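Local coordinates for purine nucleoside phosphorylase (Caulobacter vibrioides, PDB 1XFJ), which probably acts as a purine nucleoside phosphorylase of the YfiH/LACC1 family, splitting nucleosides such as inosine with phosphate and deaminating adenosine, at residues G29-G34 / V52-A57; G95-S100 / A128-G133. All coordinates share one frame; numbering follows the deposited sequence.

Contact 1 of 2, residues G29-G34 / V52-A57; sequences GGVSKG and VEENRA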
ATOM      1  N   GLY A  29     -13.208   3.279 -12.244  1.00  3.15           N
ATOM      2  CA  GLY A  29     -14.425   2.935 -11.529  1.00  3.12           C
ATOM      3  C   GLY A  29     -15.018   3.977 -10.598  1.00  3.92           C
ATOM      4  O   GLY A  29     -16.061   3.728  -9.990  1.00  3.06           O
ATOM      5  N   GLY A  30     -14.375   5.138 -10.500  1.00  3.17           N
ATOM      6  CA  GLY A  30     -14.854   6.188  -9.611  1.00  3.96           C
ATOM      7  C   GLY A  30     -15.627   7.314 -10.273  1.00  3.06           C
ATOM      8  O   GLY A  30     -16.137   7.162 -11.381  1.00  3.02           O
ATOM      9  N   VAL A  31     -15.705   8.456  -9.591  1.00  3.25           N
ATOM     10  CA  VAL A  31     -16.443   9.605 -10.105  1.00  4.76           C
ATOM     11  C   VAL A  31     -15.632  10.895 -10.203  1.00  4.58           C
ATOM     12  O   VAL A  31     -16.116  11.895 -10.731  1.00  3.23           O
ATOM     13  CB  VAL A  31     -17.684   9.894  -9.227  1.00  3.78           C
ATOM     14  CG1 VAL A  31     -18.580   8.672  -9.175  1.00  4.67           C
ATOM     15  CG2 VAL A  31     -17.251  10.287  -7.824  1.00  3.13           C
ATOM     16  N   SER A  32     -14.404  10.879  -9.697  1.00  3.29           N
ATOM     17  CA  SER A  32     -13.565  12.070  -9.728  1.00  4.25           C
ATOM     18  C   SER A  32     -13.195  12.501 -11.143  1.00  3.90           C
ATOM     19  O   SER A  32     -13.165  11.685 -12.068  1.00  3.06           O
ATOM     20  CB  SER A  32     -12.305  11.846  -8.894  1.00  3.76           C
ATOM     21  OG  SER A  32     -12.652  11.719  -7.526  1.00  3.87           O
ATOM     22  N   LYS A  33     -12.915  13.793 -11.294  1.00  5.12           N
ATOM     23  CA  LYS A  33     -12.590  14.373 -12.591  1.00  6.67           C
ATOM     24  C   LYS A  33     -11.158  14.879 -12.708  1.00  5.77           C
ATOM     25  O   LYS A  33     -10.431  14.972 -11.720  1.00  6.48           O
ATOM     26  CB  LYS A  33     -13.543  15.538 -12.881  1.00  6.74           C
ATOM     27  CG  LYS A  33     -15.021  15.193 -12.805  1.00 10.57           C
ATOM     28  CD  LYS A  33     -15.475  14.396 -14.013  1.00 13.50           C
ATOM     29  CE  LYS A  33     -16.991  14.289 -14.051  1.00 14.88           C
ATOM     30  NZ  LYS A  33     -17.475  13.647 -15.304  1.00 16.31           N
ATOM     31  N   GLY A  34     -10.773  15.211 -13.937  1.00  7.62           N
ATOM     32  CA  GLY A  34      -9.446  15.736 -14.201  1.00  8.04           C
ATOM     33  C   GLY A  34      -8.301  14.805 -13.856  1.00  8.04           C
ATOM     34  O   GLY A  34      -8.313  13.623 -14.205  1.00  7.51           O
ATOM     35  N   VAL A  52     -14.438  12.175  -3.398  1.00  5.13           N
ATOM     36  CA  VAL A  52     -13.540  11.276  -2.679  1.00  3.87           C
ATOM     37  C   VAL A  52     -14.361  10.343  -1.798  1.00  4.50           C
ATOM     38  O   VAL A  52     -14.102   9.145  -1.736  1.00  4.56           O
ATOM     39  CB  VAL A  52     -12.545  12.058  -1.795  1.00  3.76           C
ATOM     40  CG1 VAL A  52     -11.757  11.094  -0.922  1.00  3.06           C
ATOM     41  CG2 VAL A  52     -11.598  12.875  -2.674  1.00  4.94           C
ATOM     42  N   GLU A  53     -15.361  10.891  -1.115  1.00  5.47           N
ATOM     43  CA  GLU A  53     -16.205  10.066  -0.262  1.00  4.45           C
ATOM     44  C   GLU A  53     -16.991   9.040  -1.072  1.00  4.96           C
ATOM     45  O   GLU A  53     -17.192   7.907  -0.622  1.00  3.03           O
ATOM     46  CB  GLU A  53     -17.158  10.947   0.545  1.00  7.70           C
ATOM     47  CG  GLU A  53     -16.444  11.729   1.635  1.00 10.45           C
ATOM     48  CD  GLU A  53     -15.663  10.819   2.571  1.00 15.15           C
ATOM     49  OE1 GLU A  53     -16.286   9.946   3.211  1.00 17.18           O
ATOM     50  OE2 GLU A  53     -14.425  10.973   2.662  1.00 13.14           O
ATOM     51  N   GLU A  54     -17.435   9.431  -2.262  1.00  3.53           N
ATOM     52  CA  GLU A  54     -18.184   8.517  -3.116  1.00  3.21           C
ATOM     53  C   GLU A  54     -17.272   7.390  -3.578  1.00  3.10           C
ATOM     54  O   GLU A  54     -17.684   6.234  -3.640  1.00  3.08           O
ATOM     55  CB  GLU A  54     -18.758   9.265  -4.323  1.00  4.54           C
ATOM     56  CG  GLU A  54     -19.293   8.383  -5.452  1.00  3.04           C
ATOM     57  CD  GLU A  54     -20.509   7.559  -5.066  1.00  4.92           C
ATOM     58  OE1 GLU A  54     -21.176   7.901  -4.070  1.00  4.65           O
ATOM     59  OE2 GLU A  54     -20.811   6.573  -5.776  1.00  6.11           O
ATOM     60  N   ASN A  55     -16.024   7.721  -3.893  1.00  3.39           N
ATOM     61  CA  ASN A  55     -15.088   6.695  -4.333  1.00  3.07           C
ATOM     62  C   ASN A  55     -14.841   5.703  -3.204  1.00  3.01           C
ATOM     63  O   ASN A  55     -14.818   4.491  -3.425  1.00  3.33           O
ATOM     64  CB  ASN A  55     -13.774   7.324  -4.795  1.00  3.08           C
ATOM     65  CG  ASN A  55     -13.954   8.191  -6.023  1.00  3.06           C
ATOM     66  OD1 ASN A  55     -14.696   7.834  -6.936  1.00  3.75           O
ATOM     67  ND2 ASN A  55     -13.271   9.332  -6.058  1.00  3.27           N
ATOM     68  N   ARG A  56     -14.662   6.221  -1.991  1.00  3.28           N
ATOM     69  CA  ARG A  56     -14.436   5.367  -0.831  1.00  4.26           C
ATOM     70  C   ARG A  56     -15.644   4.461  -0.599  1.00  4.80           C
ATOM     71  O   ARG A  56     -15.497   3.294  -0.243  1.00  4.49           O
ATOM     72  CB  ARG A  56     -14.180   6.216   0.420  1.00  5.53           C
ATOM     73  CG  ARG A  56     -12.793   6.833   0.488  1.00  7.96           C
ATOM     74  CD  ARG A  56     -12.653   7.748   1.699  1.00 10.20           C
ATOM     75  NE  ARG A  56     -13.025   7.069   2.937  1.00 13.62           N
ATOM     76  CZ  ARG A  56     -12.167   6.707   3.884  1.00 13.92           C
ATOM     77  NH1 ARG A  56     -10.872   6.959   3.748  1.00 15.88           N
ATOM     78  NH2 ARG A  56     -12.608   6.087   4.970  1.00 15.82           N
ATOM     79  N   ALA A  57     -16.841   5.001  -0.807  1.00  4.84           N
ATOM     80  CA  ALA A  57     -18.061   4.225  -0.615  1.00  4.88           C
ATOM     81  C   ALA A  57     -18.144   3.091  -1.633  1.00  4.88           C
ATOM     82  O   ALA A  57     -18.573   1.981  -1.313  1.00  5.18           O
ATOM     83  CB  ALA A  57     -19.277   5.130  -0.732  1.00  6.17           C
TER
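Asn55 reaches out from its helix and joins the loop 29-34 through both ends of its side-chain amide. Its OD1 accepts the backbone N-H of Val31, with 2.9 Å between Val31 N and Asn55 OD1, and the donor lies in the carbonyl plane with a C=O...N angle of 146°. On the other branch, Asn55 ND2 donates a hydrogen bond to Ser32 OG at 2.9 Å; the hydroxyl sits in the amide plane, but the N-H...O angle of 140° makes the bond somewhat bent. One flat group thus reads two successive residues of the loop, and its rotation is fixed from both ends. ND2 also bonds to Asn40 O, while Ser32 OG is held in turn by Asp47.

This is the tight part of the contact. Gly30, which has no side chain, brings its CA to 3.1 Å from Asn55 OD1. The outer side is looser and apolar: both methyls of Val31 rest against the CG of Glu54, with CG2 3.7 Å from Glu54 CG, and the two side chains cross at about a right angle. Glu54 CG, anti to the backbone N (chi1 167°), is set against these methyls; the carboxylate beyond it forms a salt bridge with Arg58, and both Val31 and Glu54 are partly exposed.

Val31 and Ser32 together face Ser38 in a classic beta bulge. Through the Asn55 bonds and the Val31-Glu54 packing, the loop that follows strand 20-25 is fastened onto helix 49-62, whose Arg56 packs against strand 70-72.

Contact 2 of 2, residues G95-S100 / A128-G133; sequences GDAVVS and AAAHAG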
ATOM      1  N   GLY A  95      -0.862   7.192  11.174  1.00  8.14           N
ATOM      2  CA  GLY A  95      -0.279   5.865  11.081  1.00  7.28           C
ATOM      3  C   GLY A  95      -0.060   5.448   9.642  1.00  7.62           C
ATOM      4  O   GLY A  95      -0.486   6.141   8.718  1.00  6.03           O
ATOM      5  N   ASP A  96       0.600   4.313   9.440  1.00  5.62           N
ATOM      6  CA  ASP A  96       0.861   3.848   8.090  1.00  6.88           C
ATOM      7  C   ASP A  96       0.599   2.363   7.893  1.00  6.97           C
ATOM      8  O   ASP A  96       1.117   1.741   6.964  1.00  4.77           O
ATOM      9  CB  ASP A  96       2.286   4.221   7.691  1.00  5.61           C
ATOM     10  CG  ASP A  96       2.435   5.709   7.455  1.00  7.33           C
ATOM     11  OD1 ASP A  96       2.289   6.144   6.292  1.00  3.14           O
ATOM     12  OD2 ASP A  96       2.672   6.444   8.439  1.00  5.00           O
ATOM     13  N   ALA A  97      -0.221   1.807   8.778  1.00  5.87           N
ATOM     14  CA  ALA A  97      -0.609   0.405   8.700  1.00  5.69           C
ATOM     15  C   ALA A  97      -1.870   0.213   9.531  1.00  4.72           C
ATOM     16  O   ALA A  97      -1.998   0.781  10.615  1.00  5.07           O
ATOM     17  CB  ALA A  97       0.511  -0.491   9.222  1.00  6.71           C
ATOM     18  N   VAL A  98      -2.805  -0.573   9.008  1.00  3.88           N
ATOM     19  CA  VAL A  98      -4.052  -0.847   9.711  1.00  4.81           C
ATOM     20  C   VAL A  98      -4.154  -2.355   9.907  1.00  4.97           C
ATOM     21  O   VAL A  98      -4.138  -3.117   8.942  1.00  4.39           O
ATOM     22  CB  VAL A  98      -5.268  -0.330   8.913  1.00  3.51           C
ATOM     23  CG1 VAL A  98      -6.556  -0.601   9.685  1.00  6.39           C
ATOM     24  CG2 VAL A  98      -5.117   1.166   8.659  1.00  6.05           C
ATOM     25  N   VAL A  99      -4.249  -2.774  11.167  1.00  4.05           N
ATOM     26  CA  VAL A  99      -4.314  -4.192  11.514  1.00  5.31           C
ATOM     27  C   VAL A  99      -5.629  -4.536  12.200  1.00  4.03           C
ATOM     28  O   VAL A  99      -6.148  -3.744  12.976  1.00  3.96           O
ATOM     29  CB  VAL A  99      -3.151  -4.554  12.464  1.00  5.31           C
ATOM     30  CG1 VAL A  99      -3.169  -6.032  12.784  1.00  7.04           C
ATOM     31  CG2 VAL A  99      -1.826  -4.150  11.832  1.00  7.20           C
ATOM     32  N   SER A 100      -6.160  -5.724  11.928  1.00  5.95           N
ATOM     33  CA  SER A 100      -7.417  -6.118  12.549  1.00  6.29           C
ATOM     34  C   SER A 100      -7.653  -7.619  12.616  1.00  7.63           C
ATOM     35  O   SER A 100      -7.162  -8.382  11.783  1.00  6.14           O
ATOM     36  CB  SER A 100      -8.591  -5.459  11.817  1.00  7.80           C
ATOM     37  OG  SER A 100      -9.826  -5.778  12.443  1.00  7.78           O
ATOM     38  N   ALA A 128      -3.978  -7.206   7.678  1.00  4.67           N
ATOM     39  CA  ALA A 128      -3.370  -5.884   7.799  1.00  3.85           C
ATOM     40  C   ALA A 128      -3.025  -5.296   6.437  1.00  4.00           C
ATOM     41  O   ALA A 128      -2.746  -6.022   5.484  1.00  3.24           O
ATOM     42  CB  ALA A 128      -2.111  -5.963   8.661  1.00  5.56           C
ATOM     43  N   ALA A 129      -3.069  -3.970   6.360  1.00  3.18           N
ATOM     44  CA  ALA A 129      -2.718  -3.241   5.147  1.00  4.57           C
ATOM     45  C   ALA A 129      -1.651  -2.241   5.576  1.00  5.17           C
ATOM     46  O   ALA A 129      -1.837  -1.515   6.553  1.00  5.82           O
ATOM     47  CB  ALA A 129      -3.934  -2.514   4.593  1.00  4.75           C
ATOM     48  N   ALA A 130      -0.529  -2.212   4.865  1.00  5.60           N
ATOM     49  CA  ALA A 130       0.550  -1.296   5.211  1.00  4.11           C
ATOM     50  C   ALA A 130       0.947  -0.392   4.050  1.00  5.63           C
ATOM     51  O   ALA A 130       0.865  -0.778   2.884  1.00  4.14           O
ATOM     52  CB  ALA A 130       1.767  -2.084   5.696  1.00  5.32           C
ATOM     53  N   HIS A 131       1.371   0.821   4.392  1.00  4.75           N
ATOM     54  CA  HIS A 131       1.803   1.815   3.417  1.00  4.99           C
ATOM     55  C   HIS A 131       3.323   1.871   3.506  1.00  5.51           C
ATOM     56  O   HIS A 131       3.868   2.402   4.475  1.00  3.09           O
ATOM     57  CB  HIS A 131       1.202   3.178   3.774  1.00  5.97           C
ATOM     58  CG  HIS A 131       1.775   4.318   2.993  1.00  5.88           C
ATOM     59  ND1 HIS A 131       2.291   5.446   3.596  1.00  6.20           N
ATOM     60  CD2 HIS A 131       1.898   4.517   1.659  1.00  7.57           C
ATOM     61  CE1 HIS A 131       2.706   6.289   2.669  1.00  8.69           C
ATOM     62  NE2 HIS A 131       2.479   5.750   1.484  1.00  7.70           N
ATOM     63  N   ALA A 132       4.004   1.312   2.508  1.00  3.05           N
ATOM     64  CA  ALA A 132       5.460   1.292   2.519  1.00  3.06           C
ATOM     65  C   ALA A 132       6.146   2.120   1.445  1.00  3.40           C
ATOM     66  O   ALA A 132       6.488   1.608   0.376  1.00  3.00           O
ATOM     67  CB  ALA A 132       5.967  -0.149   2.446  1.00  3.16           C
ATOM     68  N   GLY A 133       6.338   3.403   1.729  1.00  3.30           N
ATOM     69  CA  GLY A 133       7.057   4.254   0.803  1.00  4.42           C
ATOM     70  C   GLY A 133       8.514   3.949   1.102  1.00  4.61           C
ATOM     71  O   GLY A 133       8.792   3.056   1.901  1.00  5.67           O
TER
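The imidazole of His131 meets the carboxylate of Asp96 edge to edge, the two planes only 21° apart. At the ring edge ND1 donates to OD1, with 2.8 Å between His131 ND1 and Asp96 OD1 and an N-H...O angle of 170°; the oxygen uses its anti lone pair and lies almost in the ring plane. His77 packs against the same imidazole edge-to-face. This His-carboxylate pair stands at the end of an antiparallel strand pair, 97-100 with 126-132, inside the six-stranded mixed sheet.

His131 CG is anti to its backbone N (chi1 169°), which brings the ring alongside the Asp96 side chain. OD1 also takes the N-H of His77, and OD2 is bonded to Ser78 OG and Ile76 N, so an anchored carboxylate fixes the ring's rotation. With His77 and Cys114 beside it, His131 belongs to a His/Cys grouping consistent with the family's zinc site, where Asp96 would be a second-shell residue.

Along the strands, Val98 and Ala129 form a hydrogen-bonded pair, flanked by the non-hydrogen-bonded pairs Ala97-Ala130 and Val99-Ala128. Val98 and Ala129 turn to the face that packs on Cys107 of strand 106-111, whereas Val99 and Ala128 meet Met149 of helix 141-151 on the other. There Val99 CG2 rests 3.7 Å from Ala128 CB. Beside the histidine, the main chains are joined by His131 N bonding to Asp96 O at 2.7 Å.

Both segments of contact 1 precede those of contact 2 in the sequence. Their centres lie 22 Å apart and their nearest atoms about 10 Å, without touching. Contact 1 is peripheral, its centre about 18 Å from the centre of the chain; contact 2 is buried, about 7 Å from it. They share no strand or helix, but both border the five-stranded sheet, which is touched by Arg56 of helix 49-62 on its edge strand 70-72 and by Val98 and Ala129 on Cys107 of strand 106-111. That sheet therefore has the loop-to-helix attachment of contact 1 at its edge and the buried strand pair of contact 2 packed on it.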